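PDB 3CDD: prophage MuSo2, 43 kDa tail protein from Shewanella oneidensis, which probably serves as a structural component of the tail baseplate of a Mu-like prophage, assembling as a trimer. Local coordinates for residues A[148-153]-A[159-164]; A[185-190]-A[315-320]; A[289-292]-A[297-300]. One frame throughout, in Å; residues are numbered along the deposited sequence.

Contact 1 (A[148-153]-A[159-164]); sequences QIEQGE and LARLAK
The guanidinium of Arg161 meets the carboxylate of Glu153 side-on and almost in one plane, the two groups being turned only 16° against each other. NE and NH2 take one oxygen each: NE of Arg161 bonds to OE2 of Glu153 at 2.6 Å and NH2 to OE1 at 2.9 Å, and both oxygens use their syn lone pairs. Glu150 comes at Arg161 from the opposite direction, its OE2 above one face and toward the rim, 3.1 Å from Arg161 NE, where no N-H points at it, so this second salt bridge rests on charge alone. At the edge, NH2 of Arg161 also makes a weak bond to the carbonyl oxygen of Gln148 (2.8 Å). The arginine reaches the loop because CG is set between its backbone N and carbonyl carbon (chi1 58°) and the chain then runs extended to NE. Within the type II turn from Glu150 to Glu153, the backbone N of Glu150 bonds to Glu153 OE1 at 3.1 Å from above the carboxylate plane, giving this oxygen two donors. One arginine of helix 155-164 thus ties down the loop before that helix, and its charge probably offsets that of two neighbouring carboxylates, favouring their ionised forms.

Contact 2 (A[185-190]-A[315-320]); sequences KTKAGV and DEEMLI
A surface salt bridge between Lys187 and Glu317 joins the loop ahead of strand 192-193 to a residue near the beginning of strand 317-328. NZ of Lys187 lies 2.6 Å from OE2 of Glu317 and bonds to it on the syn side, the side of the other oxygen; OE1 of Glu317 is farther from the same NZ, at 3.2 Å. Lys187 runs straight as far as CE and then bends at its last torsion (chi4 -51°), which brings NZ to the carboxylate. The two side chains cross at about a right angle, and at the crossing OE2 of Glu317 lies alongside the lysine methylenes, 3.6 Å from CD and 3.5 Å from CE. Glu317 sets off toward the loop with its chain extended, CG anti to the backbone N (chi1 -151°). Beneath this charged pair the methyl of Ala188 faces Ile320 more loosely, CB to CD1 being 4.7 Å. Both segments border strand 304-309: Thr186 and Ala188 form backbone hydrogen bonds with Leu304, while Met318, a selenomethionine, bonds through its backbone to Val305. The side chain of Glu317 also rests on Leu304, and Leu319 bonds by its backbone to Val339 of strand 331-339.

Contact 3 (A[289-292]-A[297-300]); sequences GWRI and KLWN
Over one face of the Trp299 indole lies Ile292, whose CG1 stands 3.5 Å from the centroid of the six-membered ring and only 15° off the ring normal, a CH-pi contact. Its CD1 continues across the same residue, 3.8 Å from CE3 of Trp299. Setting CG1 of Ile292 beside the backbone N (chi1 -60°) lays it over this face, the two side chains crossing at about a right angle. At the edge of the indole, and in its plane, a water accepts the NE1 proton of Trp299 at 3.0 Å and is hydrogen-bonded to the carbonyl oxygen of Arg291 at 2.7 Å. The second flat group is the guanidinium of Arg291, which has CD2 of Leu298 above its centre, 4.1 Å from the plane; the same methyl is 3.8 Å from CG of Arg291. Lys297 CA sits at the guanidinium edge. Between these two groups the backbones pair antiparallel in a single bridge: Trp299 N bonds to Trp290 O at 3.1 Å, and Ile292 N to Lys297 O at 2.8 Å in a nearly straight bond (171° at the hydrogen). Arg291 and Leu298 form the non-hydrogen-bonded pair between them, and each lends its CA-H to an acceptor oxygen already used, Lys297 O and Trp290 O respectively. Both segments belong to the loop joining strands 281-288 and 304-309, and Trp299 also packs on Ala334 and Ile336 of strand 331-339. Trp290 NE1 is taken up by Ser326 O. The indole N-H of Trp299 is thus satisfied by water, and the guanidinium, with leucine against its face, meets its carboxylate partners in Glu70 of strand 70-84 and Glu5 near the N-terminus.

How the contacts relate
Contacts 2 and 3 are neighbours, their centres about 14 Å apart, and contact 3 is nested within the loop that contact 2 closes along the chain. They touch through apolar groups: CG1 of Val190 packs 3.4 Å from CZ3 of Trp299, and CD1 of Ile320 is 3.8 Å from CE3 of the same indole, so residues of both segments of contact 2 reach this tryptophan. Contact 1 stands apart, its centre about 32 Å from that of contact 2 and 34 Å from that of contact 3, across the centre of the chain from the latter. It closes before the others open and lies in the gp44-like second domain, whereas contact 3 belongs to the GpP fourth domain.

Contact 1 (A[148-153]-A[159-164])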
ATOM      1  N   GLN A 148     -11.844 -18.433 -26.766  1.00 30.86           N
ATOM      2  CA  GLN A 148     -10.964 -17.453 -27.373  1.00 32.10           C
ATOM      3  C   GLN A 148      -9.989 -16.821 -26.379  1.00 32.26           C
ATOM      4  O   GLN A 148     -10.382 -16.379 -25.294  1.00 32.17           O
ATOM      5  CB  GLN A 148     -11.775 -16.380 -28.078  1.00 32.19           C
ATOM      6  CG  GLN A 148     -11.808 -16.583 -29.567  1.00 34.97           C
ATOM      7  CD  GLN A 148     -13.019 -15.953 -30.211  1.00 37.09           C
ATOM      8  OE1 GLN A 148     -14.142 -16.080 -29.714  1.00 38.33           O
ATOM      9  NE2 GLN A 148     -12.804 -15.282 -31.329  1.00 38.55           N
ATOM     10  N   ILE A 149      -8.715 -16.791 -26.761  1.00 32.69           N
ATOM     11  CA  ILE A 149      -7.698 -16.116 -25.969  1.00 33.18           C
ATOM     12  C   ILE A 149      -8.008 -14.627 -25.910  1.00 33.31           C
ATOM     13  O   ILE A 149      -8.077 -13.970 -26.941  1.00 33.17           O
ATOM     14  CB  ILE A 149      -6.279 -16.286 -26.569  1.00 33.46           C
ATOM     15  CG1 ILE A 149      -6.014 -17.730 -27.027  1.00 33.22           C
ATOM     16  CG2 ILE A 149      -5.214 -15.742 -25.597  1.00 33.01           C
ATOM     17  CD1 ILE A 149      -6.292 -18.780 -25.989  1.00 35.33           C
ATOM     18  N   GLU A 150      -8.199 -14.099 -24.702  1.00 33.91           N
ATOM     19  CA  GLU A 150      -8.338 -12.659 -24.518  1.00 34.76           C
ATOM     20  C   GLU A 150      -6.998 -11.987 -24.834  1.00 34.48           C
ATOM     21  O   GLU A 150      -5.948 -12.641 -24.822  1.00 34.56           O
ATOM     22  CB  GLU A 150      -8.823 -12.333 -23.103  1.00 34.89           C
ATOM     23  CG  GLU A 150     -10.320 -12.584 -22.903  1.00 39.21           C
ATOM     24  CD  GLU A 150     -10.680 -12.978 -21.472  1.00 44.66           C
ATOM     25  OE1 GLU A 150     -10.237 -12.284 -20.525  1.00 47.48           O
ATOM     26  OE2 GLU A 150     -11.423 -13.976 -21.292  1.00 46.10           O
ATOM     27  N   GLN A 151      -7.036 -10.695 -25.141  1.00 34.34           N
ATOM     28  CA  GLN A 151      -5.837  -9.967 -25.548  1.00 34.50           C
ATOM     29  C   GLN A 151      -4.806  -9.981 -24.429  1.00 33.80           C
ATOM     30  O   GLN A 151      -5.059  -9.440 -23.344  1.00 34.06           O
ATOM     31  CB  GLN A 151      -6.164  -8.506 -25.875  1.00 34.34           C
ATOM     32  CG  GLN A 151      -6.888  -8.239 -27.178  1.00 35.47           C
ATOM     33  CD  GLN A 151      -7.031  -6.737 -27.460  1.00 35.58           C
ATOM     34  OE1 GLN A 151      -6.438  -5.898 -26.766  1.00 38.08           O
ATOM     35  NE2 GLN A 151      -7.816  -6.399 -28.476  1.00 35.76           N
ATOM     36  N   GLY A 152      -3.647 -10.584 -24.699  1.00 33.21           N
ATOM     37  CA  GLY A 152      -2.516 -10.549 -23.762  1.00 32.29           C
ATOM     38  C   GLY A 152      -2.690 -11.466 -22.562  1.00 31.81           C
ATOM     39  O   GLY A 152      -1.900 -11.427 -21.611  1.00 32.04           O
ATOM     40  N   GLU A 153      -3.727 -12.298 -22.611  1.00 30.80           N
ATOM     41  CA  GLU A 153      -3.986 -13.286 -21.576  1.00 29.46           C
ATOM     42  C   GLU A 153      -2.780 -14.200 -21.405  1.00 28.73           C
ATOM     43  O   GLU A 153      -2.163 -14.630 -22.388  1.00 28.22           O
ATOM     44  CB  GLU A 153      -5.213 -14.123 -21.941  1.00 29.64           C
ATOM     45  CG  GLU A 153      -5.815 -14.865 -20.748  1.00 28.44           C
ATOM     46  CD  GLU A 153      -7.200 -15.410 -21.019  1.00 30.18           C
ATOM     47  OE1 GLU A 153      -7.527 -15.752 -22.196  1.00 28.68           O
ATOM     48  OE2 GLU A 153      -7.959 -15.499 -20.033  1.00 31.75           O
ATOM     49  N   LEU A 159      -6.023 -20.773 -18.059  1.00 28.05           N
ATOM     50  CA  LEU A 159      -6.257 -22.066 -17.430  1.00 27.52           C
ATOM     51  C   LEU A 159      -7.087 -21.913 -16.176  1.00 27.81           C
ATOM     52  O   LEU A 159      -7.949 -22.748 -15.900  1.00 27.98           O
ATOM     53  CB  LEU A 159      -4.935 -22.801 -17.170  1.00 26.79           C
ATOM     54  CG  LEU A 159      -4.196 -23.147 -18.481  1.00 26.75           C
ATOM     55  CD1 LEU A 159      -2.792 -23.749 -18.262  1.00 26.32           C
ATOM     56  CD2 LEU A 159      -5.056 -24.059 -19.391  1.00 25.61           C
ATOM     57  N   ALA A 160      -6.854 -20.834 -15.431  1.00 27.83           N
ATOM     58  CA  ALA A 160      -7.575 -20.595 -14.187  1.00 28.06           C
ATOM     59  C   ALA A 160      -9.062 -20.317 -14.453  1.00 28.00           C
ATOM     60  O   ALA A 160      -9.919 -20.863 -13.759  1.00 27.97           O
ATOM     61  CB  ALA A 160      -6.915 -19.458 -13.366  1.00 28.15           C
ATOM     62  N   ARG A 161      -9.376 -19.513 -15.468  1.00 28.28           N
ATOM     63  CA  ARG A 161     -10.791 -19.285 -15.801  1.00 29.35           C
ATOM     64  C   ARG A 161     -11.515 -20.555 -16.296  1.00 29.22           C
ATOM     65  O   ARG A 161     -12.637 -20.847 -15.875  1.00 29.53           O
ATOM     66  CB  ARG A 161     -11.021 -18.072 -16.714  1.00 29.46           C
ATOM     67  CG  ARG A 161     -10.313 -18.042 -18.069  1.00 30.33           C
ATOM     68  CD  ARG A 161     -10.893 -16.869 -18.888  1.00 30.40           C
ATOM     69  NE  ARG A 161     -10.286 -16.640 -20.204  1.00 29.63           N
ATOM     70  CZ  ARG A 161     -10.772 -17.107 -21.355  1.00 33.70           C
ATOM     71  NH1 ARG A 161     -11.869 -17.866 -21.368  1.00 33.62           N
ATOM     72  NH2 ARG A 161     -10.166 -16.817 -22.506  1.00 32.20           N
ATOM     73  N   LEU A 162     -10.852 -21.330 -17.138  1.00 29.07           N
ATOM     74  CA  LEU A 162     -11.372 -22.640 -17.540  1.00 29.30           C
ATOM     75  C   LEU A 162     -11.589 -23.569 -16.331  1.00 29.29           C
ATOM     76  O   LEU A 162     -12.653 -24.190 -16.202  1.00 28.67           O
ATOM     77  CB  LEU A 162     -10.432 -23.294 -18.563  1.00 28.91           C
ATOM     78  CG  LEU A 162     -10.171 -22.547 -19.886  1.00 28.95           C
ATOM     79  CD1 LEU A 162      -9.200 -23.350 -20.757  1.00 28.78           C
ATOM     80  CD2 LEU A 162     -11.440 -22.255 -20.666  1.00 26.50           C
ATOM     81  N   ALA A 163     -10.573 -23.657 -15.463  1.00 29.29           N
ATOM     82  CA  ALA A 163     -10.628 -24.473 -14.248  1.00 29.66           C
ATOM     83  C   ALA A 163     -11.889 -24.178 -13.431  1.00 30.57           C
ATOM     84  O   ALA A 163     -12.522 -25.084 -12.877  1.00 30.80           O
ATOM     85  CB  ALA A 163      -9.378 -24.239 -13.393  1.00 28.75           C
ATOM     86  N   LYS A 164     -12.245 -22.900 -13.378  1.00 30.97           N
ATOM     87  CA  LYS A 164     -13.330 -22.420 -12.542  1.00 31.50           C
ATOM     88  C   LYS A 164     -14.683 -22.889 -13.099  1.00 31.29           C
ATOM     89  O   LYS A 164     -15.642 -23.071 -12.357  1.00 31.39           O
ATOM     90  CB  LYS A 164     -13.265 -20.893 -12.491  1.00 31.83           C
ATOM     91  CG  LYS A 164     -13.557 -20.288 -11.149  1.00 35.02           C
ATOM     92  CD  LYS A 164     -13.668 -18.759 -11.254  1.00 38.87           C
ATOM     93  CE  LYS A 164     -15.044 -18.273 -10.750  1.00 40.13           C
ATOM     94  NZ  LYS A 164     -15.130 -16.785 -10.583  1.00 40.89           N
TER
HETATM   95  O   HOH W   1     -13.483 -17.160 -24.357  1.00 42.24           O

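Contact 2 (A[185-190]-A[315-320])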
ATOM      1  N   LYS A 185      -8.476 -36.115  -0.850  1.00 35.83           N
ATOM      2  CA  LYS A 185      -8.957 -36.993   0.221  1.00 37.28           C
ATOM      3  C   LYS A 185      -7.758 -37.634   0.914  1.00 37.99           C
ATOM      4  O   LYS A 185      -7.911 -38.313   1.938  1.00 38.12           O
ATOM      5  CB  LYS A 185      -9.848 -38.110  -0.340  1.00 37.45           C
ATOM      6  CG  LYS A 185     -11.049 -37.640  -1.150  1.00 38.72           C
ATOM      7  CD  LYS A 185     -11.967 -36.783  -0.311  1.00 41.47           C
ATOM      8  CE  LYS A 185     -13.170 -36.344  -1.113  1.00 42.74           C
ATOM      9  NZ  LYS A 185     -13.736 -35.118  -0.505  1.00 44.46           N
ATOM     10  N   THR A 186      -6.575 -37.442   0.324  1.00 38.30           N
ATOM     11  CA  THR A 186      -5.316 -37.985   0.841  1.00 38.88           C
ATOM     12  C   THR A 186      -4.938 -37.344   2.179  1.00 38.86           C
ATOM     13  O   THR A 186      -4.981 -36.118   2.346  1.00 38.27           O
ATOM     14  CB  THR A 186      -4.166 -37.816  -0.180  1.00 38.88           C
ATOM     15  OG1 THR A 186      -4.573 -38.377  -1.432  1.00 40.07           O
ATOM     16  CG2 THR A 186      -2.896 -38.535   0.288  1.00 40.11           C
ATOM     17  N   LYS A 187      -4.575 -38.197   3.129  1.00 39.06           N
ATOM     18  CA  LYS A 187      -4.276 -37.750   4.479  1.00 39.26           C
ATOM     19  C   LYS A 187      -2.777 -37.511   4.653  1.00 38.85           C
ATOM     20  O   LYS A 187      -1.960 -38.258   4.124  1.00 38.80           O
ATOM     21  CB  LYS A 187      -4.825 -38.750   5.499  1.00 39.40           C
ATOM     22  CG  LYS A 187      -6.365 -38.797   5.520  1.00 39.67           C
ATOM     23  CD  LYS A 187      -6.900 -39.754   6.581  1.00 39.91           C
ATOM     24  CE  LYS A 187      -8.412 -40.018   6.416  1.00 40.34           C
ATOM     25  NZ  LYS A 187      -9.252 -38.771   6.306  1.00 38.68           N
ATOM     26  N   ALA A 188      -2.416 -36.454   5.372  1.00 38.01           N
ATOM     27  CA  ALA A 188      -1.008 -36.212   5.665  1.00 37.72           C
ATOM     28  C   ALA A 188      -0.361 -37.399   6.400  1.00 37.52           C
ATOM     29  O   ALA A 188       0.866 -37.560   6.367  1.00 38.00           O
ATOM     30  CB  ALA A 188      -0.833 -34.927   6.452  1.00 37.69           C
ATOM     31  N   GLY A 189      -1.189 -38.234   7.039  1.00 36.17           N
ATOM     32  CA  GLY A 189      -0.706 -39.306   7.895  1.00 35.16           C
ATOM     33  C   GLY A 189      -0.296 -38.829   9.276  1.00 34.43           C
ATOM     34  O   GLY A 189       0.460 -39.506   9.982  1.00 34.16           O
ATOM     35  N   VAL A 190      -0.811 -37.665   9.672  1.00 33.83           N
ATOM     36  CA  VAL A 190      -0.446 -37.049  10.935  1.00 32.98           C
ATOM     37  C   VAL A 190      -1.575 -36.111  11.378  1.00 33.03           C
ATOM     38  O   VAL A 190      -2.319 -35.582  10.544  1.00 32.80           O
ATOM     39  CB  VAL A 190       0.902 -36.262  10.774  1.00 33.63           C
ATOM     40  CG1 VAL A 190       0.737 -35.088   9.795  1.00 30.58           C
ATOM     41  CG2 VAL A 190       1.469 -35.784  12.115  1.00 33.18           C
ATOM     42  N   ASP A 315     -11.639 -28.491  16.036  1.00 40.80           N
ATOM     43  CA  ASP A 315     -11.717 -29.935  16.160  1.00 40.92           C
ATOM     44  C   ASP A 315     -12.402 -30.478  14.910  1.00 41.24           C
ATOM     45  O   ASP A 315     -13.588 -30.817  14.932  1.00 41.50           O
ATOM     46  CB  ASP A 315     -12.479 -30.332  17.425  1.00 40.78           C
ATOM     47  CG  ASP A 315     -12.321 -31.817  17.777  1.00 40.83           C
ATOM     48  OD1 ASP A 315     -11.647 -32.571  17.036  1.00 39.32           O
ATOM     49  OD2 ASP A 315     -12.881 -32.221  18.813  1.00 41.48           O
ATOM     50  N   GLU A 316     -11.637 -30.528  13.821  1.00 41.19           N
ATOM     51  CA  GLU A 316     -12.096 -31.018  12.518  1.00 41.51           C
ATOM     52  C   GLU A 316     -10.875 -31.401  11.666  1.00 40.51           C
ATOM     53  O   GLU A 316      -9.740 -31.050  11.993  1.00 40.53           O
ATOM     54  CB  GLU A 316     -12.985 -29.981  11.803  1.00 41.15           C
ATOM     55  CG  GLU A 316     -12.305 -28.654  11.520  1.00 42.49           C
ATOM     56  CD  GLU A 316     -13.271 -27.475  11.361  1.00 43.69           C
ATOM     57  OE1 GLU A 316     -14.379 -27.509  11.936  1.00 46.94           O
ATOM     58  OE2 GLU A 316     -12.905 -26.491  10.676  1.00 45.59           O
ATOM     59  N   GLU A 317     -11.103 -32.156  10.604  1.00 39.89           N
ATOM     60  CA  GLU A 317     -10.021 -32.519   9.698  1.00 39.23           C
ATOM     61  C   GLU A 317      -9.900 -31.351   8.751  1.00 38.33           C
ATOM     62  O   GLU A 317     -10.909 -30.900   8.201  1.00 38.45           O
ATOM     63  CB  GLU A 317     -10.346 -33.808   8.954  1.00 39.55           C
ATOM     64  CG  GLU A 317      -9.114 -34.603   8.565  1.00 41.33           C
ATOM     65  CD  GLU A 317      -9.443 -35.950   7.960  1.00 44.11           C
ATOM     66  OE1 GLU A 317     -10.616 -36.175   7.576  1.00 44.00           O
ATOM     67  OE2 GLU A 317      -8.518 -36.793   7.861  1.00 47.25           O
HETATM   68  N   MSE A 318      -8.677 -30.848   8.579  0.50 37.69           N
HETATM   69  CA  MSE A 318      -8.439 -29.656   7.781  0.50 37.19           C
HETATM   70  C   MSE A 318      -7.612 -29.976   6.547  0.50 36.07           C
HETATM   71  O   MSE A 318      -6.946 -31.013   6.488  0.50 36.31           O
HETATM   72  CB  MSE A 318      -7.725 -28.591   8.623  0.50 37.77           C
HETATM   73  CG  MSE A 318      -8.422 -28.293   9.945  0.50 40.10           C
HETATM   74 SE   MSE A 318      -9.793 -26.952   9.795  0.50 45.28          SE
HETATM   75  CE  MSE A 318      -8.731 -25.485  10.434  0.50 41.69           C
ATOM     76  N   LEU A 319      -7.655 -29.082   5.565  1.00 34.63           N
ATOM     77  CA  LEU A 319      -6.838 -29.225   4.369  1.00 33.19           C
ATOM     78  C   LEU A 319      -5.615 -28.311   4.456  1.00 31.85           C
ATOM     79  O   LEU A 319      -5.747 -27.129   4.760  1.00 30.26           O
ATOM     80  CB  LEU A 319      -7.656 -28.897   3.113  1.00 33.08           C
ATOM     81  CG  LEU A 319      -6.903 -29.224   1.805  1.00 33.67           C
ATOM     82  CD1 LEU A 319      -6.974 -30.721   1.489  1.00 32.48           C
ATOM     83  CD2 LEU A 319      -7.380 -28.369   0.632  1.00 34.07           C
ATOM     84  N   ILE A 320      -4.431 -28.850   4.185  1.00 30.68           N
ATOM     85  CA  ILE A 320      -3.244 -27.990   4.109  1.00 29.55           C
ATOM     86  C   ILE A 320      -3.266 -27.195   2.810  1.00 28.90           C
ATOM     87  O   ILE A 320      -3.110 -27.757   1.726  1.00 29.65           O
ATOM     88  CB  ILE A 320      -1.906 -28.764   4.231  1.00 28.96           C
ATOM     89  CG1 ILE A 320      -1.854 -29.541   5.556  1.00 29.05           C
ATOM     90  CG2 ILE A 320      -0.720 -27.782   4.067  1.00 28.58           C
ATOM     91  CD1 ILE A 320      -0.559 -30.308   5.777  1.00 29.87           C
TER

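Contact 3 (A[289-292]-A[297-300])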
ATOM      1  N   GLY A 289      10.846 -29.000  12.103  1.00 28.41           N
ATOM      2  CA  GLY A 289      11.233 -29.874  10.989  1.00 28.18           C
ATOM      3  C   GLY A 289      10.365 -29.666   9.759  1.00 27.05           C
ATOM      4  O   GLY A 289       9.230 -29.275   9.853  1.00 27.46           O
ATOM      5  N   TRP A 290      10.926 -29.912   8.593  1.00 26.95           N
ATOM      6  CA  TRP A 290      10.193 -29.862   7.326  1.00 26.40           C
ATOM      7  C   TRP A 290       9.533 -31.217   7.030  1.00 26.69           C
ATOM      8  O   TRP A 290       8.664 -31.333   6.145  1.00 26.00           O
ATOM      9  CB  TRP A 290      11.207 -29.580   6.232  1.00 26.62           C
ATOM     10  CG  TRP A 290      11.763 -28.204   6.241  1.00 26.04           C
ATOM     11  CD1 TRP A 290      11.685 -27.260   7.251  1.00 27.28           C
ATOM     12  CD2 TRP A 290      12.473 -27.585   5.163  1.00 26.48           C
ATOM     13  NE1 TRP A 290      12.329 -26.082   6.849  1.00 26.53           N
ATOM     14  CE2 TRP A 290      12.813 -26.265   5.576  1.00 25.48           C
ATOM     15  CE3 TRP A 290      12.826 -28.006   3.870  1.00 24.46           C
ATOM     16  CZ2 TRP A 290      13.515 -25.387   4.746  1.00 27.08           C
ATOM     17  CZ3 TRP A 290      13.524 -27.138   3.056  1.00 24.97           C
ATOM     18  CH2 TRP A 290      13.851 -25.839   3.488  1.00 25.73           C
ATOM     19  N   ARG A 291       9.975 -32.236   7.768  1.00 25.59           N
ATOM     20  CA  ARG A 291       9.485 -33.609   7.620  1.00 25.81           C
ATOM     21  C   ARG A 291       8.560 -34.022   8.752  1.00 25.68           C
ATOM     22  O   ARG A 291       8.771 -33.670   9.926  1.00 26.13           O
ATOM     23  CB  ARG A 291      10.651 -34.573   7.592  1.00 25.74           C
ATOM     24  CG  ARG A 291      11.477 -34.450   6.362  1.00 27.18           C
ATOM     25  CD  ARG A 291      12.323 -35.683   6.138  1.00 26.83           C
ATOM     26  NE  ARG A 291      13.223 -35.450   5.017  1.00 28.07           N
ATOM     27  CZ  ARG A 291      12.952 -35.766   3.756  1.00 27.85           C
ATOM     28  NH1 ARG A 291      11.800 -36.361   3.448  1.00 25.91           N
ATOM     29  NH2 ARG A 291      13.848 -35.502   2.808  1.00 25.98           N
ATOM     30  N   ILE A 292       7.523 -34.766   8.389  1.00 25.37           N
ATOM     31  CA  ILE A 292       6.617 -35.369   9.347  1.00 24.58           C
ATOM     32  C   ILE A 292       7.375 -36.520   9.985  1.00 25.11           C
ATOM     33  O   ILE A 292       7.725 -37.453   9.287  1.00 24.42           O
ATOM     34  CB  ILE A 292       5.350 -35.838   8.600  1.00 24.48           C
ATOM     35  CG1 ILE A 292       4.665 -34.622   7.917  1.00 26.77           C
ATOM     36  CG2 ILE A 292       4.394 -36.508   9.541  1.00 23.82           C
ATOM     37  CD1 ILE A 292       3.748 -34.953   6.733  1.00 25.57           C
ATOM     38  N   LYS A 297       7.954 -38.058   5.578  1.00 30.63           N
ATOM     39  CA  LYS A 297       7.663 -37.374   4.334  1.00 30.87           C
ATOM     40  C   LYS A 297       7.590 -35.885   4.594  1.00 30.47           C
ATOM     41  O   LYS A 297       7.207 -35.446   5.679  1.00 31.22           O
ATOM     42  CB  LYS A 297       6.366 -37.894   3.695  1.00 31.89           C
ATOM     43  CG  LYS A 297       6.367 -39.409   3.389  1.00 32.47           C
ATOM     44  CD  LYS A 297       6.973 -39.724   2.023  1.00 36.16           C
ATOM     45  CE  LYS A 297       6.929 -41.216   1.694  1.00 35.66           C
ATOM     46  NZ  LYS A 297       8.236 -41.905   1.896  1.00 38.24           N
ATOM     47  N   LEU A 298       8.011 -35.100   3.602  1.00 29.86           N
ATOM     48  CA  LEU A 298       7.841 -33.657   3.639  1.00 28.55           C
ATOM     49  C   LEU A 298       6.369 -33.314   3.843  1.00 28.44           C
ATOM     50  O   LEU A 298       5.507 -33.978   3.270  1.00 28.79           O
ATOM     51  CB  LEU A 298       8.336 -33.045   2.323  1.00 28.05           C
ATOM     52  CG  LEU A 298       9.855 -33.060   2.075  1.00 28.78           C
ATOM     53  CD1 LEU A 298      10.230 -32.453   0.701  1.00 28.97           C
ATOM     54  CD2 LEU A 298      10.666 -32.406   3.231  1.00 24.31           C
ATOM     55  N   TRP A 299       6.076 -32.299   4.661  1.00 26.98           N
ATOM     56  CA  TRP A 299       4.727 -31.731   4.717  1.00 27.14           C
ATOM     57  C   TRP A 299       4.318 -31.332   3.313  1.00 27.28           C
ATOM     58  O   TRP A 299       5.124 -30.769   2.581  1.00 28.14           O
ATOM     59  CB  TRP A 299       4.692 -30.477   5.591  1.00 25.93           C
ATOM     60  CG  TRP A 299       4.839 -30.777   7.040  1.00 26.10           C
ATOM     61  CD1 TRP A 299       5.978 -30.651   7.803  1.00 21.91           C
ATOM     62  CD2 TRP A 299       3.811 -31.235   7.918  1.00 26.36           C
ATOM     63  NE1 TRP A 299       5.701 -30.978   9.104  1.00 21.50           N
ATOM     64  CE2 TRP A 299       4.384 -31.349   9.204  1.00 24.71           C
ATOM     65  CE3 TRP A 299       2.443 -31.536   7.750  1.00 26.80           C
ATOM     66  CZ2 TRP A 299       3.648 -31.799  10.311  1.00 26.93           C
ATOM     67  CZ3 TRP A 299       1.717 -31.981   8.844  1.00 23.86           C
ATOM     68  CH2 TRP A 299       2.313 -32.090  10.114  1.00 26.43           C
ATOM     69  N   ASN A 300       3.056 -31.578   2.958  1.00 27.50           N
ATOM     70  CA  ASN A 300       2.620 -31.465   1.559  1.00 27.29           C
ATOM     71  C   ASN A 300       1.300 -30.730   1.472  1.00 27.12           C
ATOM     72  O   ASN A 300       0.437 -30.964   2.285  1.00 25.45           O
ATOM     73  CB  ASN A 300       2.490 -32.869   0.955  1.00 26.95           C
ATOM     74  CG  ASN A 300       2.359 -32.863  -0.567  1.00 28.07           C
ATOM     75  OD1 ASN A 300       2.515 -31.828  -1.240  1.00 29.31           O
ATOM     76  ND2 ASN A 300       2.080 -34.028  -1.114  1.00 24.90           N
TER
HETATM   77  O   HOH W   2       7.593 -31.708  11.319  1.00 22.05           O